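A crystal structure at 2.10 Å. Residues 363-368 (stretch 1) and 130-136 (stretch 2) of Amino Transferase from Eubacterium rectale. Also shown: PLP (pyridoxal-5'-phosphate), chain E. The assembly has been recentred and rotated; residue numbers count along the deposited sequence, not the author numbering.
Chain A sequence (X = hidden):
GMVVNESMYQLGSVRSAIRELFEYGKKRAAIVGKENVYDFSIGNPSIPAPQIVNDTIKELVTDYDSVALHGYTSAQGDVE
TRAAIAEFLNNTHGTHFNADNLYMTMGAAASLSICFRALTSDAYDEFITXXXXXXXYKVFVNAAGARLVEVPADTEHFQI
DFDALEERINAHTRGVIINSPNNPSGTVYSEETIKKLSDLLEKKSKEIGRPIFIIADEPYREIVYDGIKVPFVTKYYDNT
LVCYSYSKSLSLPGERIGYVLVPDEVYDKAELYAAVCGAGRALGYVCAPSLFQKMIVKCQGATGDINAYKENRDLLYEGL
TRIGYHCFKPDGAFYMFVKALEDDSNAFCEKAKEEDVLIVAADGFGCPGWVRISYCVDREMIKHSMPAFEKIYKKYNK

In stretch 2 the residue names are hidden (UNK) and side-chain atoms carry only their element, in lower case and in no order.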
# COMPACT_ATOMS: atom_id res chain seq x y z
N ASP A 363 27.03 -11.32 2.53
CA ASP A 363 26.65 -12.64 1.99
C ASP A 363 25.19 -12.63 1.54
O ASP A 363 24.89 -13.05 0.43
CB ASP A 363 26.83 -13.77 3.03
CG ASP A 363 28.21 -13.76 3.69
OD1 ASP A 363 28.64 -12.68 4.13
OD2 ASP A 363 28.81 -14.83 3.84
N GLY A 364 24.32 -12.11 2.39
CA GLY A 364 22.89 -11.95 2.12
C GLY A 364 22.56 -11.02 0.96
O GLY A 364 21.51 -11.16 0.35
N PHE A 365 23.46 -10.07 0.68
CA PHE A 365 23.36 -9.19 -0.50
C PHE A 365 23.92 -9.88 -1.77
O PHE A 365 23.87 -9.32 -2.85
CB PHE A 365 24.06 -7.84 -0.28
CG PHE A 365 23.51 -7.05 0.89
CD1 PHE A 365 23.99 -7.25 2.18
CD2 PHE A 365 22.54 -6.06 0.70
CE1 PHE A 365 23.48 -6.51 3.27
CE2 PHE A 365 22.02 -5.32 1.77
CZ PHE A 365 22.50 -5.55 3.07
N GLY A 366 24.45 -11.10 -1.63
CA GLY A 366 25.04 -11.86 -2.72
C GLY A 366 26.53 -11.66 -2.83
O GLY A 366 27.08 -11.99 -3.87
N CYS A 367 27.19 -11.16 -1.77
CA CYS A 367 28.65 -10.88 -1.77
C CYS A 367 29.47 -11.35 -0.55
O CYS A 367 29.77 -10.54 0.34
CB CYS A 367 28.89 -9.38 -2.02
SG CYS A 367 29.66 -9.07 -3.52
N PRO A 368 29.84 -12.65 -0.51
CA PRO A 368 30.72 -13.13 0.55
C PRO A 368 32.11 -12.45 0.52
O PRO A 368 32.61 -12.08 -0.56
CB PRO A 368 30.87 -14.64 0.25
CG PRO A 368 29.76 -14.98 -0.68
CD PRO A 368 29.44 -13.74 -1.43
N UNK A 130 21.58 -7.89 -10.09
CA UNK A 130 23.03 -7.81 -10.25
C UNK A 130 23.59 -7.65 -8.83
O UNK A 130 23.30 -6.64 -8.18
c UNK A 130 23.48 -6.61 -11.15
c UNK A 130 22.69 -6.57 -12.47
c UNK A 130 24.99 -6.68 -11.47
c UNK A 130 22.85 -7.80 -13.31
N UNK A 131 24.35 -8.64 -8.37
CA UNK A 131 24.95 -8.61 -7.03
C UNK A 131 26.07 -7.54 -6.95
O UNK A 131 26.68 -7.24 -7.97
c UNK A 131 25.51 -9.98 -6.65
N UNK A 132 26.27 -6.89 -5.78
CA UNK A 132 25.50 -7.08 -4.55
C UNK A 132 24.16 -6.38 -4.68
O UNK A 132 24.08 -5.32 -5.31
c UNK A 132 27.06 -5.32 -4.24
c UNK A 132 27.31 -5.86 -5.61
c UNK A 132 26.37 -6.43 -3.50
N UNK A 133 23.12 -6.96 -4.07
CA UNK A 133 21.76 -6.43 -4.23
C UNK A 133 20.91 -6.39 -2.95
O UNK A 133 21.20 -7.07 -1.97
c UNK A 133 19.36 -8.93 -4.48
c UNK A 133 21.26 -10.96 -4.46
c UNK A 133 21.60 -9.68 -4.90
c UNK A 133 20.66 -8.64 -4.90
c UNK A 133 19.94 -11.21 -4.04
c UNK A 133 21.04 -7.24 -5.33
o UNK A 133 19.53 -12.44 -3.61
c UNK A 133 19.00 -10.19 -4.04
N UNK A 134 19.87 -5.56 -3.01
CA UNK A 134 18.86 -5.39 -1.96
C UNK A 134 18.06 -6.71 -1.82
O UNK A 134 17.25 -7.02 -2.71
c UNK A 134 17.25 -3.57 -0.04
c UNK A 134 17.96 -4.22 -2.37
c UNK A 134 16.91 -3.82 -1.37
c UNK A 134 16.27 -3.15 0.87
c UNK A 134 14.62 -3.13 -0.89
c UNK A 134 15.61 -3.56 -1.79
c UNK A 134 14.95 -2.94 0.45
N UNK A 135 18.26 -7.47 -0.71
CA UNK A 135 17.64 -8.80 -0.61
C UNK A 135 16.12 -8.88 -0.70
O UNK A 135 15.59 -9.91 -1.11
c UNK A 135 19.31 -8.49 1.09
c UNK A 135 18.11 -9.32 0.76
c UNK A 135 19.04 -7.16 0.51
N UNK A 136 15.43 -7.77 -0.38
CA UNK A 136 13.97 -7.68 -0.44
C UNK A 136 13.43 -7.88 -1.87
O UNK A 136 12.25 -8.18 -2.04
c UNK A 136 11.72 -7.15 1.86
o UNK A 136 10.60 -7.05 2.42
c UNK A 136 13.48 -6.36 0.18
o UNK A 136 12.61 -7.88 2.30
c UNK A 136 12.00 -6.34 0.61
N1 PLP E . 15.23 0.06 -3.09
C2 PLP E . 16.44 0.11 -2.40
C2A PLP E . 17.70 -0.29 -3.11
C3 PLP E . 16.48 0.55 -1.06
O3 PLP E . 17.68 0.62 -0.39
C4 PLP E . 15.29 0.91 -0.39
C4A PLP E . 15.36 0.94 1.12
O4A PLP E . 15.18 -0.09 1.77
C5 PLP E . 14.06 0.86 -1.12
C6 PLP E . 14.04 0.42 -2.47
C5A PLP E . 12.72 1.19 -0.50
O4P PLP E . 12.35 2.52 -0.65
P PLP E . 10.88 2.94 -0.14
O1P PLP E . 10.33 4.02 -1.03
O2P PLP E . 10.98 3.54 1.23
O3P PLP E . 9.94 1.78 -0.12

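Position 130 carries four side-chain carbons. They fork at the first, and one arm is two carbons long. None reaches stretch 1. A beta-branched chain of four carbons is isoleucine, so this is I130.

Position 131 has a single side-chain carbon. Its CA-to-CB bond points toward stretch 1, and CB lies 3.8 Å from O of G366. One carbon makes this alanine, A131.

Position 132 has three carbons that close a ring onto the backbone N. The peptide bond before it is cis. Its CB lies 4.2 Å from CB of F365 and 4.2 Å from CB of C367. The ring onto N identifies proline, P132, and a cis peptide bond is far more common before proline than before other residues.

Position 133 has one carbon, then a six-carbon ring bearing one oxygen. One ring carbon lies 3.1 Å from O of F365, and the next lies 4.3 Å from CA of G366. This is tyrosine, Y133, and these atoms are CD1 and CE1. Its CA-to-CB bond points away from stretch 1, but with chi1 at 72° (p) the end of the side chain comes nearer. The hydroxyl is hydrogen-bonded elsewhere in the structure.

Position 134 has one carbon, then a six-carbon ring without oxygen. It makes no contact with stretch 1; its nearest ring carbon is 5.4 Å from CE2 of F365. It is phenylalanine, F134. The CA-to-CB bond points away from stretch 1, and the ring lies against PLP, with C2 over one face. F134 CZ is 3.1 Å from PLP O4A.

Position 135 again has three carbons closing onto the backbone N. One lies 3.7 Å from CD2 of F365. Another lies over one face of that ring and 3.5 Å from O of G364. It is proline, P135, and these atoms are CD and CG.

Position 136 has three carbons in a chain, the third carrying two oxygens. It makes no contact with stretch 1. A carboxylate at this length is glutamate, E136, and both oxygens are hydrogen-bonded elsewhere in the structure.

The contact is anchored by one hydrogen bond, from N of Y133 to O of F365 (2.8 Å, 163°). Two CA-H...O contacts flank it: CA of P132 to O of F365 at 3.3 Å, and CA of F365 to O of Y133 at 3.4 Å. F365 packs against P132 and P135, and C367 against P132. A bond from G366 N to D363 O (2.9 Å) ties the turn in stretch 1. At G366 a CB would sit 3.2 Å from both Y133 CE1 and A131 CB, and would jam against the preceding carbonyl.

Stretch 2 (130-136) IAPYFPE
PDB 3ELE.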